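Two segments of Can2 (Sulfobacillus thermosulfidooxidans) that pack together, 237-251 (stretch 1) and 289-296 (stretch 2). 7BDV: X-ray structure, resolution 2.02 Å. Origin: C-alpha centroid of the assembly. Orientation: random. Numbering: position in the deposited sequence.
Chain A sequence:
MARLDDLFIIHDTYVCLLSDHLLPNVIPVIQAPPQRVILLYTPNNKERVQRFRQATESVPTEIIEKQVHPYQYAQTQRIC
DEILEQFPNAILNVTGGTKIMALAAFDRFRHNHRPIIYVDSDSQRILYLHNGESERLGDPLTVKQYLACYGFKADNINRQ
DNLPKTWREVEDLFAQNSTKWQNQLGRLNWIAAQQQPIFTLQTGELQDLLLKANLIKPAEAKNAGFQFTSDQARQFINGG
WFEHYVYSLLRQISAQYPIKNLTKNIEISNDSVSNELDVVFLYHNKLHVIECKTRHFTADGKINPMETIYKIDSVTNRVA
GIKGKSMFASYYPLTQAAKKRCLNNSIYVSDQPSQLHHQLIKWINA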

ATOM      1  N   ILE A 237     -10.832   0.282  30.367  1.00 38.91           N
ATOM      2  CA  ILE A 237     -10.147  -1.033  30.597  1.00 39.96           C
ATOM      3  C   ILE A 237      -9.999  -1.767  29.269  1.00 36.67           C
ATOM      4  O   ILE A 237      -9.031  -2.562  29.135  1.00 38.90           O
ATOM      5  CB  ILE A 237     -10.884  -1.849  31.658  1.00 37.63           C
ATOM      6  CG1 ILE A 237     -10.900  -1.106  32.991  1.00 40.43           C
ATOM      7  CG2 ILE A 237     -10.299  -3.241  31.779  1.00 38.13           C
ATOM      8  CD1 ILE A 237      -9.535  -0.939  33.625  1.00 47.03           C
ATOM      9  N   ASN A 238     -10.884  -1.464  28.307  1.00 34.92           N
ATOM     10  CA  ASN A 238     -10.871  -2.013  26.928  1.00 37.51           C
ATOM     11  C   ASN A 238      -9.781  -1.327  26.093  1.00 36.51           C
ATOM     12  O   ASN A 238     -10.066  -0.854  24.985  1.00 37.09           O
ATOM     13  CB  ASN A 238     -12.257  -1.892  26.283  1.00 44.59           C
ATOM     14  CG  ASN A 238     -12.454  -2.820  25.108  1.00 43.63           C
ATOM     15  OD1 ASN A 238     -11.820  -3.864  25.019  1.00 41.49           O
ATOM     16  ND2 ASN A 238     -13.326  -2.443  24.194  1.00 44.83           N
ATOM     17  N   GLY A 239      -8.547  -1.317  26.598  1.00 37.87           N
ATOM     18  CA  GLY A 239      -7.379  -0.698  25.951  1.00 37.07           C
ATOM     19  C   GLY A 239      -7.462   0.823  25.868  1.00 36.06           C
ATOM     20  O   GLY A 239      -6.523   1.414  25.303  1.00 33.15           O
ATOM     21  N   GLY A 240      -8.530   1.467  26.355  1.00 37.57           N
ATOM     22  CA  GLY A 240      -8.618   2.944  26.317  1.00 33.18           C
ATOM     23  C   GLY A 240      -7.489   3.587  27.098  1.00 33.37           C
ATOM     24  O   GLY A 240      -6.980   4.634  26.686  1.00 33.28           O
ATOM     25  N   TRP A 241      -7.117   3.023  28.251  1.00 32.92           N
ATOM     26  CA  TRP A 241      -6.025   3.569  29.084  1.00 31.58           C
ATOM     27  C   TRP A 241      -4.742   3.701  28.241  1.00 31.66           C
ATOM     28  O   TRP A 241      -3.993   4.724  28.382  1.00 29.08           O
ATOM     29  CB  TRP A 241      -5.812   2.711  30.328  1.00 34.43           C
ATOM     30  CG  TRP A 241      -5.225   1.365  30.025  1.00 30.11           C
ATOM     31  CD1 TRP A 241      -5.916   0.207  29.866  1.00 33.30           C
ATOM     32  CD2 TRP A 241      -3.835   1.018  29.885  1.00 30.30           C
ATOM     33  NE1 TRP A 241      -5.053  -0.846  29.712  1.00 33.00           N
ATOM     34  CE2 TRP A 241      -3.775  -0.372  29.674  1.00 30.94           C
ATOM     35  CE3 TRP A 241      -2.636   1.733  29.972  1.00 33.22           C
ATOM     36  CZ2 TRP A 241      -2.580  -1.049  29.465  1.00 33.01           C
ATOM     37  CZ3 TRP A 241      -1.450   1.059  29.757  1.00 36.15           C
ATOM     38  CH2 TRP A 241      -1.425  -0.312  29.516  1.00 33.17           C
ATOM     39  N   PHE A 242      -4.460   2.724  27.372  1.00 31.05           N
ATOM     40  CA  PHE A 242      -3.197   2.732  26.595  1.00 29.57           C
ATOM     41  C   PHE A 242      -3.291   3.768  25.469  1.00 29.26           C
ATOM     42  O   PHE A 242      -2.286   4.391  25.173  1.00 28.03           O
ATOM     43  CB  PHE A 242      -2.903   1.352  26.010  1.00 31.52           C
ATOM     44  CG  PHE A 242      -1.593   1.316  25.266  1.00 32.06           C
ATOM     45  CD1 PHE A 242      -0.413   1.559  25.945  1.00 32.57           C
ATOM     46  CD2 PHE A 242      -1.553   1.124  23.882  1.00 33.23           C
ATOM     47  CE1 PHE A 242       0.793   1.555  25.251  1.00 34.64           C
ATOM     48  CE2 PHE A 242      -0.347   1.105  23.206  1.00 34.11           C
ATOM     49  CZ  PHE A 242       0.821   1.337  23.892  1.00 35.67           C
ATOM     50  N   GLU A 243      -4.462   3.931  24.867  1.00 30.07           N
ATOM     51  CA  GLU A 243      -4.712   4.989  23.847  1.00 33.82           C
ATOM     52  C   GLU A 243      -4.422   6.347  24.482  1.00 27.76           C
ATOM     53  O   GLU A 243      -3.828   7.145  23.846  1.00 37.26           O
ATOM     54  CB  GLU A 243      -6.160   4.920  23.329  1.00 39.36           C
ATOM     55  CG  GLU A 243      -6.536   3.576  22.712  1.00 44.80           C
ATOM     56  CD  GLU A 243      -7.920   3.515  22.069  1.00 61.77           C
ATOM     57  OE1 GLU A 243      -8.176   4.339  21.138  1.00 74.96           O
ATOM     58  OE2 GLU A 243      -8.743   2.639  22.489  1.00 53.58           O
ATOM     59  N   HIS A 244      -4.838   6.585  25.714  1.00 36.68           N
ATOM     60  CA  HIS A 244      -4.608   7.871  26.430  1.00 35.06           C
ATOM     61  C   HIS A 244      -3.109   7.983  26.735  1.00 31.93           C
ATOM     62  O   HIS A 244      -2.527   9.073  26.606  1.00 26.62           O
ATOM     63  CB  HIS A 244      -5.459   7.973  27.679  1.00 37.83           C
ATOM     64  CG  HIS A 244      -6.896   8.261  27.445  1.00 48.98           C
ATOM     65  ND1 HIS A 244      -7.865   7.284  27.574  1.00 53.22           N
ATOM     66  CD2 HIS A 244      -7.534   9.411  27.136  1.00 58.25           C
ATOM     67  CE1 HIS A 244      -9.049   7.808  27.319  1.00 56.15           C
ATOM     68  NE2 HIS A 244      -8.873   9.126  27.059  1.00 62.35           N
ATOM     69  N   TYR A 245      -2.463   6.880  27.120  1.00 31.10           N
ATOM     70  CA  TYR A 245      -1.010   6.904  27.405  1.00 28.97           C
ATOM     71  C   TYR A 245      -0.266   7.411  26.160  1.00 27.64           C
ATOM     72  O   TYR A 245       0.583   8.320  26.249  1.00 28.72           O
ATOM     73  CB  TYR A 245      -0.536   5.531  27.900  1.00 30.50           C
ATOM     74  CG  TYR A 245       0.949   5.461  28.109  1.00 34.03           C
ATOM     75  CD1 TYR A 245       1.576   6.247  29.065  1.00 36.50           C
ATOM     76  CD2 TYR A 245       1.738   4.648  27.309  1.00 35.78           C
ATOM     77  CE1 TYR A 245       2.952   6.243  29.207  1.00 33.49           C
ATOM     78  CE2 TYR A 245       3.108   4.638  27.437  1.00 34.11           C
ATOM     79  CZ  TYR A 245       3.708   5.375  28.437  1.00 30.61           C
ATOM     80  OH  TYR A 245       5.068   5.315  28.496  1.00 32.50           O
ATOM     81  N   VAL A 246      -0.541   6.818  25.003  1.00 31.71           N
ATOM     82  CA  VAL A 246       0.097   7.170  23.707  1.00 31.91           C
ATOM     83  C   VAL A 246      -0.170   8.661  23.409  1.00 30.46           C
ATOM     84  O   VAL A 246       0.749   9.376  23.018  1.00 28.58           O
ATOM     85  CB  VAL A 246      -0.418   6.257  22.587  1.00 31.82           C
ATOM     86  CG1 VAL A 246      -0.019   6.758  21.212  1.00 34.70           C
ATOM     87  CG2 VAL A 246       0.029   4.813  22.780  1.00 35.44           C
ATOM     88  N   TYR A 247      -1.399   9.112  23.542  1.00 32.27           N
ATOM     89  CA  TYR A 247      -1.773  10.516  23.226  1.00 32.20           C
ATOM     90  C   TYR A 247      -1.020  11.456  24.167  1.00 29.91           C
ATOM     91  O   TYR A 247      -0.490  12.467  23.727  1.00 32.85           O
ATOM     92  CB  TYR A 247      -3.289  10.687  23.359  1.00 35.13           C
ATOM     93  CG  TYR A 247      -3.765  12.031  22.891  1.00 35.97           C
ATOM     94  CD1 TYR A 247      -3.952  12.252  21.540  1.00 43.24           C
ATOM     95  CD2 TYR A 247      -4.039  13.066  23.768  1.00 40.72           C
ATOM     96  CE1 TYR A 247      -4.463  13.457  21.072  1.00 49.21           C
ATOM     97  CE2 TYR A 247      -4.480  14.299  23.311  1.00 46.78           C
ATOM     98  CZ  TYR A 247      -4.691  14.497  21.959  1.00 49.28           C
ATOM     99  OH  TYR A 247      -5.147  15.704  21.503  1.00 58.16           O
ATOM    100  N   SER A 248      -0.891  11.088  25.444  1.00 38.15           N
ATOM    101  CA  SER A 248      -0.194  11.896  26.486  1.00 38.18           C
ATOM    102  C   SER A 248       1.320  11.946  26.219  1.00 37.38           C
ATOM    103  O   SER A 248       1.925  13.010  26.450  1.00 27.01           O
ATOM    104  CB  SER A 248      -0.547  11.434  27.888  1.00 40.55           C
ATOM    105  OG  SER A 248       0.067  10.208  28.213  1.00 51.88           O
ATOM    106  N   LEU A 249       1.942  10.880  25.705  1.00 33.18           N
ATOM    107  CA  LEU A 249       3.369  10.955  25.256  1.00 30.70           C
ATOM    108  C   LEU A 249       3.471  11.997  24.112  1.00 31.41           C
ATOM    109  O   LEU A 249       4.471  12.759  24.046  1.00 29.68           O
ATOM    110  CB  LEU A 249       3.872   9.579  24.782  1.00 29.94           C
ATOM    111  CG  LEU A 249       4.074   8.518  25.872  1.00 28.71           C
ATOM    112  CD1 LEU A 249       4.719   7.250  25.318  1.00 29.74           C
ATOM    113  CD2 LEU A 249       4.986   9.025  26.957  1.00 30.12           C
ATOM    114  N   LEU A 250       2.492  12.050  23.210  1.00 34.79           N
ATOM    115  CA  LEU A 250       2.556  12.983  22.049  1.00 34.95           C
ATOM    116  C   LEU A 250       2.355  14.432  22.531  1.00 33.34           C
ATOM    117  O   LEU A 250       2.997  15.325  21.956  1.00 37.89           O
ATOM    118  CB  LEU A 250       1.562  12.556  20.974  1.00 36.15           C
ATOM    119  CG  LEU A 250       1.935  11.225  20.314  1.00 38.86           C
ATOM    120  CD1 LEU A 250       0.801  10.688  19.487  1.00 37.23           C
ATOM    121  CD2 LEU A 250       3.204  11.347  19.483  1.00 43.78           C
ATOM    122  N   ARG A 251       1.565  14.657  23.574  1.00 31.62           N
ATOM    123  CA  ARG A 251       1.425  15.999  24.209  1.00 34.43           C
ATOM    124  C   ARG A 251       2.753  16.403  24.862  1.00 34.28           C
ATOM    125  O   ARG A 251       3.176  17.540  24.682  1.00 27.10           O
ATOM    126  CB  ARG A 251       0.308  15.987  25.245  1.00 38.75           C
ATOM    127  CG  ARG A 251      -1.082  15.848  24.639  1.00 43.55           C
ATOM    128  CD  ARG A 251      -2.144  16.197  25.666  1.00 45.30           C
ATOM    129  NE  ARG A 251      -2.068  17.596  26.081  1.00 58.47           N
TER
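Stretch 2 289-296: VIECKTRH

Stretch 2 lies along one side of the helix in stretch 1, and the two chains run in opposite senses. Ile290 packs near Leu250 and Val246, Cys292 near Phe242 and Glu243, and Thr294 and Arg295 near Gly239 and Asn238. Residues 289-291 are extended as a strand; from Cys292 onward the chain is loop. The contact buries 492 Å², both sides summed.

The strand end is apolar. Ile290 points toward the helix with chi1 m and chi2 t, which carries CD1 out to the helix side chains. Ile290 CD1 lies 3.5 Å from Leu250 CD1 and 4.0 Å from Val246 CG1. Leu250 is m,t and Val246 is t; both point toward stretch 2. Val246 CG2 is 4.0 Å from Cys292 CB, and Val246 CG1 is 4.3 Å from Cys292 SG. Val246 therefore touches both inward-pointing residues, Ile290 and Cys292.

Cys292 has chi1 near 45° (p), which sets SG 4.3 Å from Glu243 CG. Phe242 has chi1 t, and its CE2 is 4.1 Å from Cys292 CB. The ring meets Cys292 O at its edge, with Phe242 CD2 3.6 Å from that oxygen.

Glu243 leaves the helix sideways, but its end comes nearer to stretch 2. Chi1 m and chi2 t extend the chain, and chi3 is 58°. Arg295 also starts sideways. With chi1 m and chi2 and chi3 both t, it extends its guanidinium to the carboxylate. Arg295 NH2 donates to Glu243 OE2 at 2.8 Å, a hydrogen bond within a salt bridge. The carboxylate oxygen lies at the guanidinium edge, near its plane, where the N-H bonds point. Glu243 OE1 lies 3.3 Å from Lys293 CG; the Lys293 side chain is not modelled beyond CG.

At Gly239 the backbones come close, with its CA 5.0 Å from Thr294 CA. Phi is 67°, which by itself favours glycine. An ideal CB here would be 3.0 Å from Thr294 CB, a clash. The helix is irregular at this point: Gly239 N bonds to Ile237 O at 2.9 Å, and Phe242 N bonds only weakly to Gly239 O at 3.2 Å.

Two waters join the backbones here. Water 1 accepts from Thr294 N at 2.8 Å and lies 2.9 Å from Asn238 O and 2.7 Å from Glu243 OE2; it has more acceptors within reach than protons to give. Water 2 donates to Gly239 O and to Cys292 O, each at 2.7 Å. With chi1 m, Thr294 OG1 faces water 2, which accepts from it at 2.6 Å, while CG2 lies farther from that water.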

ATOM      1  N   VAL A 289       0.167   8.273  11.425  1.00 31.66           N
ATOM      2  CA  VAL A 289      -0.996   7.512  11.942  1.00 34.05           C
ATOM      3  C   VAL A 289      -0.478   6.485  12.957  1.00 36.43           C
ATOM      4  O   VAL A 289       0.431   5.690  12.601  1.00 29.42           O
ATOM      5  CB  VAL A 289      -1.760   6.877  10.767  1.00 38.01           C
ATOM      6  CG1 VAL A 289      -2.961   6.061  11.213  1.00 45.91           C
ATOM      7  CG2 VAL A 289      -2.169   7.937   9.738  1.00 38.80           C
ATOM      8  N   ILE A 290      -1.009   6.498  14.176  1.00 34.68           N
ATOM      9  CA  ILE A 290      -0.758   5.441  15.209  1.00 36.12           C
ATOM     10  C   ILE A 290      -2.031   4.602  15.371  1.00 38.44           C
ATOM     11  O   ILE A 290      -3.117   5.194  15.540  1.00 39.12           O
ATOM     12  CB  ILE A 290      -0.311   6.049  16.543  1.00 32.76           C
ATOM     13  CG1 ILE A 290       0.890   6.967  16.363  1.00 32.00           C
ATOM     14  CG2 ILE A 290      -0.042   4.960  17.580  1.00 34.33           C
ATOM     15  CD1 ILE A 290       1.143   7.852  17.526  1.00 35.24           C
ATOM     16  N   GLU A 291      -1.901   3.282  15.220  1.00 36.10           N
ATOM     17  CA  GLU A 291      -2.877   2.260  15.677  1.00 34.20           C
ATOM     18  C   GLU A 291      -2.484   1.811  17.093  1.00 37.67           C
ATOM     19  O   GLU A 291      -1.373   1.257  17.276  1.00 33.73           O
ATOM     20  CB  GLU A 291      -2.885   1.098  14.675  1.00 43.85           C
ATOM     21  CG  GLU A 291      -3.913   0.025  14.969  1.00 46.83           C
ATOM     22  CD  GLU A 291      -5.355   0.393  14.647  1.00 59.09           C
ATOM     23  OE1 GLU A 291      -5.596   1.498  14.080  1.00 61.22           O
ATOM     24  OE2 GLU A 291      -6.237  -0.449  14.933  1.00 66.11           O
ATOM     25  N   CYS A 292      -3.319   2.114  18.096  1.00 38.27           N
ATOM     26  CA  CYS A 292      -3.064   1.750  19.526  1.00 40.76           C
ATOM     27  C   CYS A 292      -4.311   1.175  20.210  1.00 42.54           C
ATOM     28  O   CYS A 292      -4.211   0.872  21.410  1.00 51.89           O
ATOM     29  CB  CYS A 292      -2.515   2.944  20.295  1.00 45.93           C
ATOM     30  SG  CYS A 292      -3.420   4.468  19.933  1.00 48.12           S
ATOM     31  N   LYS A 293      -5.421   1.000  19.479  1.00 45.17           N
ATOM     32  CA  LYS A 293      -6.639   0.290  19.951  1.00 48.03           C
ATOM     33  C   LYS A 293      -6.341  -1.205  20.156  1.00 46.93           C
ATOM     34  O   LYS A 293      -5.801  -1.821  19.237  1.00 57.74           O
ATOM     35  CB  LYS A 293      -7.802   0.474  18.975  1.00 48.85           C
ATOM     36  CG  LYS A 293      -8.733   1.627  19.309  1.00 56.74           C
ATOM     37  N   THR A 294      -6.690  -1.742  21.325  1.00 41.76           N
ATOM     38  CA  THR A 294      -6.714  -3.200  21.659  1.00 47.29           C
ATOM     39  C   THR A 294      -8.181  -3.612  21.791  1.00 46.93           C
ATOM     40  O   THR A 294      -8.752  -3.260  22.854  1.00 55.16           O
ATOM     41  CB  THR A 294      -5.977  -3.508  22.978  1.00 44.39           C
ATOM     42  OG1 THR A 294      -4.760  -2.770  23.083  1.00 44.39           O
ATOM     43  CG2 THR A 294      -5.628  -4.972  23.148  1.00 46.62           C
ATOM     44  N   ARG A 295      -8.803  -4.205  20.760  1.00 50.57           N
ATOM     45  CA  ARG A 295     -10.246  -4.623  20.830  1.00 52.58           C
ATOM     46  C   ARG A 295     -10.547  -5.912  20.049  1.00 50.94           C
ATOM     47  O   ARG A 295     -11.709  -6.299  20.071  1.00 60.19           O
ATOM     48  CB  ARG A 295     -11.159  -3.481  20.360  1.00 53.20           C
ATOM     49  CG  ARG A 295     -10.915  -2.188  21.126  1.00 52.11           C
ATOM     50  CD  ARG A 295     -12.002  -1.161  21.042  1.00 53.69           C
ATOM     51  NE  ARG A 295     -11.453   0.129  21.437  1.00 54.80           N
ATOM     52  CZ  ARG A 295     -11.905   1.319  21.041  1.00 66.19           C
ATOM     53  NH1 ARG A 295     -12.965   1.407  20.251  1.00 66.01           N
ATOM     54  NH2 ARG A 295     -11.290   2.422  21.446  1.00 63.20           N
ATOM     55  N   HIS A 296      -9.577  -6.533  19.375  1.00 55.06           N
ATOM     56  CA  HIS A 296      -9.777  -7.757  18.555  1.00 57.91           C
ATOM     57  C   HIS A 296      -9.075  -8.930  19.244  1.00 58.42           C
ATOM     58  O   HIS A 296      -7.828  -8.911  19.283  1.00 60.98           O
TER
HETATM   59  O   HOH W   1      -8.432   0.011  22.703  1.00 34.74           O
HETATM   60  O   HOH W   2      -5.013  -0.243  23.719  1.00 38.38           O